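Local coordinates for protein glycosyltransferase Gtf1 (Streptococcus pneumoniae, PDB 4PQG) that is a glycosyltransferase of the GT-B type, built with an added extended beta-sheet domain, and binds uridine-5'-diphosphate, at residues A[318-323]-A[422-427]; A[403-408]-A[415-420]. All coordinates share one frame; numbering follows the deposited sequence.

In the fold
Both contacts lie in the half of the GT-B fold built on the six-stranded parallel sheet, and both use helix 416-423, one at each end. Contact 2 is buried: strand 404-406 meets the first turn of the helix beside the bound UDP, pairing two hydroxyls and packing Leu418 on Tyr405 and Thr407. Contact 1, partly buried and nearer the outside of the chain, sets the helix's last turn against the loop before strand 330-334, mostly through a backbone bond and a water. Their centres are about 11 Å apart. Along the chain, contact 2 is nested within the loop that contact 1 closes, and the two touch where Pro427 O, just before strand 428-431, and Tyr405 N form a probable hydrogen bond.

Contact 1. Residues A[318-323]-A[422-427]; sequences SLTDSS and IGSGLP
Ser424 turns its hydroxyl anti to the carbonyl carbon (chi1 -80°), which puts OG 3.6 Å from Thr320 CB, while the like torsion of Thr320 (chi1 -55°) sets OG1 beside a water bound between the segments. The site is the C-terminal end of helix 416-423, closed by a Schellman motif in the half of the GT-B fold that carries the six-stranded parallel sheet. Gly425, with its positive phi, is the C-prime residue: its N bonds to Ile422 O, and Leu426 N reaches back to Ala421 O. Past the turn the chain runs on into strand 428-431. Leu319 and Thr320, in an extended part of the loop that leads to strand 330-334, lie against this helix end. The one direct hydrogen bond between the segments joins Thr320 N to Gly423 O at 2.9 Å and is nearly straight, 170° at the hydrogen. The same carbonyl receives a CA-H...O contact from Leu319 CA at 3.4 Å. A second contact of this kind runs the other way, from Ser424 CA to Thr320 O at 3.5 Å, so each segment gives the other a backbone contact. Leu319 CB and CD2 lie near Gly423 O, and the leucine side chain also touches Tyr486 and Ala489 of helix 478-489. Tyr486 also bonds through its OH to Thr320 O, and Arg326 holds Ser424 O through NH2, so further carbonyls at the helix end and in the loop have partners. The water completes the junction: it donates to Ser318 O at 2.9 Å, lies 2.6 Å from Thr320 OG1, and makes a weak bond of 3.4 Å to Gly423 O.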
ATOM      1  N   SER A 318       4.475   0.847 -21.284  1.00 33.72           N
ATOM      2  CA  SER A 318       5.513   0.793 -22.290  1.00 34.26           C
ATOM      3  C   SER A 318       6.855   0.949 -21.602  1.00 35.07           C
ATOM      4  O   SER A 318       6.926   1.433 -20.467  1.00 33.68           O
ATOM      5  CB  SER A 318       5.330   1.908 -23.327  1.00 34.89           C
ATOM      6  OG  SER A 318       5.326   3.180 -22.704  1.00 35.15           O
ATOM      7  N   LEU A 319       7.921   0.549 -22.293  1.00 34.37           N
ATOM      8  CA  LEU A 319       9.275   0.820 -21.829  1.00 32.98           C
ATOM      9  C   LEU A 319       9.479   2.317 -21.815  1.00 33.02           C
ATOM     10  O   LEU A 319       8.918   3.029 -22.648  1.00 33.40           O
ATOM     11  CB  LEU A 319      10.304   0.151 -22.742  1.00 32.86           C
ATOM     12  CG  LEU A 319      10.133  -1.339 -23.032  1.00 31.92           C
ATOM     13  CD1 LEU A 319      11.333  -1.835 -23.824  1.00 33.60           C
ATOM     14  CD2 LEU A 319       9.966  -2.149 -21.757  1.00 32.22           C
ATOM     15  N   THR A 320      10.263   2.794 -20.859  1.00 30.21           N
ATOM     16  CA  THR A 320      10.541   4.209 -20.745  1.00 30.03           C
ATOM     17  C   THR A 320      12.017   4.438 -21.036  1.00 30.39           C
ATOM     18  O   THR A 320      12.876   3.816 -20.413  1.00 28.11           O
ATOM     19  CB  THR A 320      10.212   4.713 -19.328  1.00 29.17           C
ATOM     20  OG1 THR A 320       8.855   4.385 -19.011  1.00 28.63           O
ATOM     21  CG2 THR A 320      10.434   6.224 -19.203  1.00 28.92           C
ATOM     22  N   ASP A 321      12.300   5.327 -21.986  1.00 31.46           N
ATOM     23  CA  ASP A 321      13.680   5.718 -22.291  1.00 34.19           C
ATOM     24  C   ASP A 321      14.049   6.906 -21.447  1.00 32.86           C
ATOM     25  O   ASP A 321      13.174   7.666 -21.023  1.00 34.23           O
ATOM     26  CB  ASP A 321      13.841   6.099 -23.771  1.00 36.47           C
ATOM     27  CG  ASP A 321      13.355   5.011 -24.712  1.00 37.95           C
ATOM     28  OD1 ASP A 321      13.756   3.837 -24.558  1.00 39.39           O
ATOM     29  OD2 ASP A 321      12.559   5.335 -25.604  1.00 40.08           O
ATOM     30  N   SER A 322      15.344   7.074 -21.193  1.00 30.98           N
ATOM     31  CA  SER A 322      15.807   8.244 -20.485  1.00 31.30           C
ATOM     32  C   SER A 322      15.446   9.446 -21.328  1.00 34.08           C
ATOM     33  O   SER A 322      15.640   9.424 -22.547  1.00 31.97           O
ATOM     34  CB  SER A 322      17.308   8.198 -20.296  1.00 31.15           C
ATOM     35  OG  SER A 322      17.686   9.188 -19.370  1.00 30.19           O
ATOM     36  N   SER A 323      14.912  10.480 -20.690  1.00 36.62           N
ATOM     37  CA  SER A 323      14.443  11.669 -21.416  1.00 39.98           C
ATOM     38  C   SER A 323      15.534  12.728 -21.591  1.00 40.36           C
ATOM     39  O   SER A 323      15.553  13.443 -22.586  1.00 40.48           O
ATOM     40  CB  SER A 323      13.210  12.275 -20.737  1.00 42.33           C
ATOM     41  OG  SER A 323      13.578  13.162 -19.694  1.00 45.62           O
ATOM     42  N   ILE A 422      13.417  -2.256 -14.368  1.00 21.72           N
ATOM     43  CA  ILE A 422      13.839  -2.827 -15.665  1.00 23.52           C
ATOM     44  C   ILE A 422      13.063  -2.235 -16.858  1.00 24.05           C
ATOM     45  O   ILE A 422      13.595  -2.150 -17.973  1.00 23.89           O
ATOM     46  CB  ILE A 422      13.794  -4.384 -15.725  1.00 24.45           C
ATOM     47  CG1 ILE A 422      12.366  -4.916 -15.582  1.00 24.29           C
ATOM     48  CG2 ILE A 422      14.735  -5.006 -14.690  1.00 23.66           C
ATOM     49  CD1 ILE A 422      12.165  -6.296 -16.172  1.00 24.95           C
ATOM     50  N   GLY A 423      11.807  -1.853 -16.616  1.00 23.14           N
ATOM     51  CA  GLY A 423      10.993  -1.150 -17.613  1.00 24.17           C
ATOM     52  C   GLY A 423      11.561   0.204 -17.995  1.00 24.42           C
ATOM     53  O   GLY A 423      11.256   0.723 -19.065  1.00 26.46           O
ATOM     54  N   SER A 424      12.374   0.779 -17.110  1.00 23.61           N
ATOM     55  CA  SER A 424      13.113   2.007 -17.386  1.00 23.63           C
ATOM     56  C   SER A 424      14.606   1.729 -17.704  1.00 23.68           C
ATOM     57  O   SER A 424      15.453   2.628 -17.626  1.00 24.14           O
ATOM     58  CB  SER A 424      12.999   2.974 -16.203  1.00 25.23           C
ATOM     59  OG  SER A 424      11.771   3.686 -16.214  1.00 26.22           O
ATOM     60  N   GLY A 425      14.911   0.478 -18.036  1.00 23.85           N
ATOM     61  CA  GLY A 425      16.246   0.084 -18.483  1.00 24.66           C
ATOM     62  C   GLY A 425      17.323   0.123 -17.411  1.00 25.00           C
ATOM     63  O   GLY A 425      18.484   0.459 -17.690  1.00 23.36           O
ATOM     64  N   LEU A 426      16.955  -0.217 -16.182  1.00 22.52           N
ATOM     65  CA  LEU A 426      17.972  -0.280 -15.129  1.00 22.69           C
ATOM     66  C   LEU A 426      18.432  -1.698 -14.946  1.00 23.28           C
ATOM     67  O   LEU A 426      17.603  -2.604 -14.802  1.00 23.03           O
ATOM     68  CB  LEU A 426      17.455   0.291 -13.796  1.00 21.96           C
ATOM     69  CG  LEU A 426      17.072   1.776 -13.761  1.00 21.51           C
ATOM     70  CD1 LEU A 426      16.560   2.182 -12.386  1.00 20.96           C
ATOM     71  CD2 LEU A 426      18.241   2.651 -14.157  1.00 21.29           C
ATOM     72  N   PRO A 427      19.761  -1.908 -14.967  1.00 24.12           N
ATOM     73  CA  PRO A 427      20.295  -3.175 -14.487  1.00 24.04           C
ATOM     74  C   PRO A 427      19.978  -3.299 -13.002  1.00 23.56           C
ATOM     75  O   PRO A 427      19.844  -2.277 -12.323  1.00 22.76           O
ATOM     76  CB  PRO A 427      21.812  -3.015 -14.679  1.00 24.34           C
ATOM     77  CG  PRO A 427      21.935  -1.980 -15.751  1.00 25.59           C
ATOM     78  CD  PRO A 427      20.835  -1.008 -15.433  1.00 23.77           C
TER
HETATM   79  O   HOH W   1       8.329   1.997 -18.042  1.00 28.31           O

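Contact 2. Residues A[403-408]-A[415-420]. With UDP (uridine-5'-diphosphate), chain C; NAG (2-acetamido-2-deoxy-beta-D-glucopyranose), chain D.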
ATOM      1  N   GLU A 403      21.410   5.040 -13.469  1.00 26.20           N
ATOM      2  CA  GLU A 403      22.071   4.000 -14.219  1.00 25.14           C
ATOM      3  C   GLU A 403      21.758   2.587 -13.753  1.00 24.18           C
ATOM      4  O   GLU A 403      21.465   1.722 -14.586  1.00 23.06           O
ATOM      5  CB  GLU A 403      23.575   4.253 -14.292  1.00 28.21           C
ATOM      6  CG  GLU A 403      23.909   5.421 -15.215  1.00 29.95           C
ATOM      7  CD  GLU A 403      25.399   5.620 -15.420  1.00 32.46           C
ATOM      8  OE1 GLU A 403      26.193   5.226 -14.536  1.00 33.76           O
ATOM      9  OE2 GLU A 403      25.773   6.185 -16.470  1.00 35.43           O
ATOM     10  N   VAL A 404      21.806   2.356 -12.438  1.00 23.17           N
ATOM     11  CA  VAL A 404      21.681   1.010 -11.889  1.00 22.71           C
ATOM     12  C   VAL A 404      20.779   1.018 -10.644  1.00 22.65           C
ATOM     13  O   VAL A 404      20.828   1.954  -9.846  1.00 23.92           O
ATOM     14  CB  VAL A 404      23.061   0.422 -11.502  1.00 23.12           C
ATOM     15  CG1 VAL A 404      22.915  -0.968 -10.859  1.00 22.74           C
ATOM     16  CG2 VAL A 404      23.995   0.349 -12.715  1.00 23.23           C
ATOM     17  N   TYR A 405      19.980  -0.036 -10.495  1.00 21.19           N
ATOM     18  CA  TYR A 405      19.108  -0.217  -9.336  1.00 21.12           C
ATOM     19  C   TYR A 405      19.722  -1.256  -8.397  1.00 20.58           C
ATOM     20  O   TYR A 405      20.166  -2.306  -8.856  1.00 20.82           O
ATOM     21  CB  TYR A 405      17.707  -0.686  -9.779  1.00 21.21           C
ATOM     22  CG  TYR A 405      16.711  -0.761  -8.633  1.00 22.34           C
ATOM     23  CD1 TYR A 405      15.824   0.285  -8.384  1.00 22.22           C
ATOM     24  CD2 TYR A 405      16.660  -1.884  -7.794  1.00 22.34           C
ATOM     25  CE1 TYR A 405      14.923   0.225  -7.320  1.00 22.19           C
ATOM     26  CE2 TYR A 405      15.771  -1.947  -6.724  1.00 21.82           C
ATOM     27  CZ  TYR A 405      14.908  -0.892  -6.495  1.00 21.82           C
ATOM     28  OH  TYR A 405      14.026  -0.955  -5.435  1.00 22.45           O
ATOM     29  N   LEU A 406      19.702  -0.959  -7.094  1.00 20.38           N
ATOM     30  CA  LEU A 406      20.159  -1.868  -6.022  1.00 20.31           C
ATOM     31  C   LEU A 406      19.041  -2.332  -5.060  1.00 20.14           C
ATOM     32  O   LEU A 406      18.212  -1.550  -4.646  1.00 19.39           O
ATOM     33  CB  LEU A 406      21.222  -1.165  -5.172  1.00 20.50           C
ATOM     34  CG  LEU A 406      22.458  -0.555  -5.832  1.00 20.30           C
ATOM     35  CD1 LEU A 406      23.349   0.047  -4.754  1.00 20.66           C
ATOM     36  CD2 LEU A 406      23.202  -1.620  -6.628  1.00 20.04           C
ATOM     37  N   THR A 407      19.085  -3.603  -4.666  1.00 20.19           N
ATOM     38  CA  THR A 407      18.158  -4.177  -3.691  1.00 20.76           C
ATOM     39  C   THR A 407      18.964  -5.152  -2.858  1.00 20.09           C
ATOM     40  O   THR A 407      19.782  -5.916  -3.392  1.00 21.10           O
ATOM     41  CB  THR A 407      16.962  -4.919  -4.364  1.00 20.83           C
ATOM     42  OG1 THR A 407      16.342  -5.796  -3.408  1.00 20.88           O
ATOM     43  CG2 THR A 407      17.432  -5.766  -5.564  1.00 20.26           C
ATOM     44  N   ALA A 408      18.735  -5.073  -1.551  1.00 20.61           N
ATOM     45  CA  ALA A 408      19.243  -6.012  -0.562  1.00 19.67           C
ATOM     46  C   ALA A 408      18.081  -6.698   0.157  1.00 19.26           C
ATOM     47  O   ALA A 408      18.248  -7.276   1.227  1.00 18.77           O
ATOM     48  CB  ALA A 408      20.120  -5.268   0.422  1.00 20.03           C
ATOM     49  N   GLY A 415       7.861  -7.744  -6.364  1.00 18.81           N
ATOM     50  CA  GLY A 415       8.720  -6.561  -6.332  1.00 18.26           C
ATOM     51  C   GLY A 415       8.438  -5.585  -7.449  1.00 19.41           C
ATOM     52  O   GLY A 415       9.134  -5.565  -8.484  1.00 21.02           O
ATOM     53  N   LEU A 416       7.430  -4.750  -7.241  1.00 17.74           N
ATOM     54  CA  LEU A 416       7.002  -3.814  -8.246  1.00 18.25           C
ATOM     55  C   LEU A 416       8.106  -2.842  -8.683  1.00 18.10           C
ATOM     56  O   LEU A 416       8.177  -2.512  -9.860  1.00 17.96           O
ATOM     57  CB  LEU A 416       5.758  -3.052  -7.767  1.00 17.40           C
ATOM     58  CG  LEU A 416       4.456  -3.885  -7.765  1.00 18.82           C
ATOM     59  CD1 LEU A 416       3.324  -3.187  -7.001  1.00 18.43           C
ATOM     60  CD2 LEU A 416       4.001  -4.303  -9.161  1.00 18.03           C
ATOM     61  N   THR A 417       8.950  -2.381  -7.754  1.00 17.85           N
ATOM     62  CA  THR A 417      10.074  -1.495  -8.136  1.00 17.60           C
ATOM     63  C   THR A 417      11.141  -2.203  -9.000  1.00 17.93           C
ATOM     64  O   THR A 417      11.874  -1.537  -9.735  1.00 17.10           O
ATOM     65  CB  THR A 417      10.785  -0.843  -6.940  1.00 17.60           C
ATOM     66  OG1 THR A 417      11.376  -1.866  -6.120  1.00 17.79           O
ATOM     67  CG2 THR A 417       9.800   0.031  -6.130  1.00 18.13           C
ATOM     68  N   LEU A 418      11.224  -3.529  -8.904  1.00 18.46           N
ATOM     69  CA  LEU A 418      12.130  -4.291  -9.771  1.00 20.00           C
ATOM     70  C   LEU A 418      11.611  -4.284 -11.219  1.00 20.79           C
ATOM     71  O   LEU A 418      12.365  -4.056 -12.158  1.00 22.66           O
ATOM     72  CB  LEU A 418      12.300  -5.726  -9.263  1.00 20.50           C
ATOM     73  CG  LEU A 418      12.660  -5.987  -7.793  1.00 20.91           C
ATOM     74  CD1 LEU A 418      12.726  -7.483  -7.545  1.00 20.24           C
ATOM     75  CD2 LEU A 418      13.967  -5.301  -7.405  1.00 21.32           C
ATOM     76  N   MET A 419      10.315  -4.509 -11.376  1.00 21.13           N
ATOM     77  CA  MET A 419       9.642  -4.416 -12.682  1.00 22.09           C
ATOM     78  C   MET A 419       9.723  -2.999 -13.243  1.00 21.40           C
ATOM     79  O   MET A 419      10.064  -2.783 -14.411  1.00 21.66           O
ATOM     80  CB  MET A 419       8.170  -4.835 -12.554  1.00 21.30           C
ATOM     81  CG  MET A 419       7.400  -4.786 -13.874  1.00 21.71           C
ATOM     82  SD  MET A 419       5.616  -4.799 -13.633  1.00 22.87           S
ATOM     83  CE  MET A 419       5.393  -3.130 -13.010  1.00 20.97           C
ATOM     84  N   GLU A 420       9.407  -2.033 -12.394  1.00 20.40           N
ATOM     85  CA  GLU A 420       9.478  -0.638 -12.773  1.00 20.54           C
ATOM     86  C   GLU A 420      10.899  -0.272 -13.185  1.00 21.06           C
ATOM     87  O   GLU A 420      11.102   0.342 -14.242  1.00 21.80           O
ATOM     88  CB  GLU A 420       8.954   0.252 -11.638  1.00 20.54           C
ATOM     89  CG  GLU A 420       7.432   0.151 -11.453  1.00 20.61           C
ATOM     90  CD  GLU A 420       6.916   0.640 -10.088  1.00 21.26           C
ATOM     91  OE1 GLU A 420       7.658   1.366  -9.382  1.00 20.22           O
ATOM     92  OE2 GLU A 420       5.764   0.274  -9.728  1.00 19.13           O
TER
HETATM   93  N1  UDP C 601       6.870   3.437  -4.291  1.00 17.74           N
HETATM   94  C2  UDP C 601       6.590   4.780  -4.627  1.00 17.57           C
HETATM   95  N3  UDP C 601       7.419   5.732  -4.224  1.00 18.40           N
HETATM   96  C4  UDP C 601       8.518   5.476  -3.499  1.00 18.43           C
HETATM   97  C5  UDP C 601       8.828   4.161  -3.139  1.00 17.87           C
HETATM   98  C6  UDP C 601       7.968   3.141  -3.564  1.00 17.48           C
HETATM   99  O2  UDP C 601       5.580   5.084  -5.309  1.00 16.97           O
HETATM  100  O4  UDP C 601       9.249   6.434  -3.162  1.00 18.20           O
HETATM  101  C1' UDP C 601       5.954   2.399  -4.787  1.00 18.24           C
HETATM  102  C2' UDP C 601       6.633   1.657  -5.936  1.00 18.78           C
HETATM  103  O2' UDP C 601       6.467   2.290  -7.220  1.00 19.01           O
HETATM  104  C3' UDP C 601       6.013   0.271  -5.913  1.00 19.22           C
HETATM  105  C4' UDP C 601       5.555   0.099  -4.467  1.00 19.34           C
HETATM  106  O4' UDP C 601       5.698   1.376  -3.824  1.00 18.83           O
HETATM  107  O3' UDP C 601       4.872   0.212  -6.778  1.00 19.93           O
HETATM  108  C5' UDP C 601       6.401  -0.913  -3.695  1.00 18.70           C
HETATM  109  O5' UDP C 601       6.087  -2.212  -4.167  1.00 18.89           O
HETATM  110  PA  UDP C 601       7.125  -3.428  -4.031  1.00 18.46           P
HETATM  111  O1A UDP C 601       6.490  -4.668  -4.601  1.00 17.49           O
HETATM  112  O2A UDP C 601       8.431  -2.949  -4.619  1.00 18.26           O
HETATM  113  O3A UDP C 601       7.513  -3.548  -2.469  1.00 17.31           O
HETATM  114  PB  UDP C 601       6.613  -3.880  -1.176  1.00 17.10           P
HETATM  115  O1B UDP C 601       7.478  -4.822  -0.370  1.00 16.37           O
HETATM  116  O2B UDP C 601       6.363  -2.530  -0.522  1.00 16.25           O
HETATM  117  O3B UDP C 601       5.370  -4.580  -1.690  1.00 16.83           O
HETATM  118  C1  NAG D 602       4.457  -7.134  -1.455  1.00 18.29           C
HETATM  119  C2  NAG D 602       5.676  -8.032  -1.619  1.00 17.57           C
HETATM  120  C3  NAG D 602       6.118  -7.549  -3.006  1.00 17.54           C
HETATM  121  C4  NAG D 602       4.964  -7.564  -4.022  1.00 17.47           C
HETATM  122  C5  NAG D 602       3.700  -6.874  -3.439  1.00 18.15           C
HETATM  123  C6  NAG D 602       2.521  -6.769  -4.401  1.00 18.04           C
HETATM  124  C7  NAG D 602       7.541  -8.637  -0.172  1.00 17.81           C
HETATM  125  C8  NAG D 602       8.563  -8.107   0.794  1.00 17.06           C
HETATM  126  N2  NAG D 602       6.719  -7.728  -0.667  1.00 17.26           N
HETATM  127  O1  NAG D 602       4.155  -6.524  -0.233  1.00 17.75           O
HETATM  128  O3  NAG D 602       7.247  -8.258  -3.485  1.00 18.05           O
HETATM  129  O4  NAG D 602       5.386  -6.878  -5.176  1.00 16.60           O
HETATM  130  O5  NAG D 602       3.378  -7.590  -2.244  1.00 18.70           O
HETATM  131  O6  NAG D 602       2.057  -8.081  -4.621  1.00 18.90           O
HETATM  132  O7  NAG D 602       7.494  -9.846  -0.450  1.00 19.06           O
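Tyr405 and Thr417 meet hydroxyl to hydroxyl in a buried setting, with Tyr405 OH 2.9 Å from Thr417 OG1. The tyrosine lies with CG anti to its own backbone N (chi1 -174°), pointing the ring from the strand at the helix, and its long axis crosses the threonine at about a right angle. Ala334 serves both hydroxyls: its N bonds to Tyr405 OH, and its O makes a weak bond with Thr417 OG1. Beside the pair, Leu418 CD2 touches both Tyr405 of the strand, 3.9 Å from CE2, and Thr407 just after it, 4.0 Å from CG2. Strand 404-406, helix 416-423 and strand 428-431 form a beta-alpha-beta unit of the GT-B fold, with the two strands adjacent and parallel in the sheet. The helix starts at the ligands. Gly415, at the N-cap, adopts backbone angles that suit glycine, and its N donates to O4 of the bound NAG at 2.9 Å. In the first turn, Leu416 N bonds to UDP O1A at 2.8 Å and Thr417 N to UDP O2A at an almost straight 173°, so two backbone amides grip two oxygens of one phosphate; the positive end of the helix dipole would probably favour that charge. Thr417 CG2 lies against the UDP at C2'. One turn on, the carboxylate of Glu420 accepts from both ribose hydroxyls, OE1 from UDP O2' at 2.6 Å and OE2 from UDP O3' at 3.1 Å, while Tyr399 OH steadies OE1 and Tyr31 OH bonds to OE2.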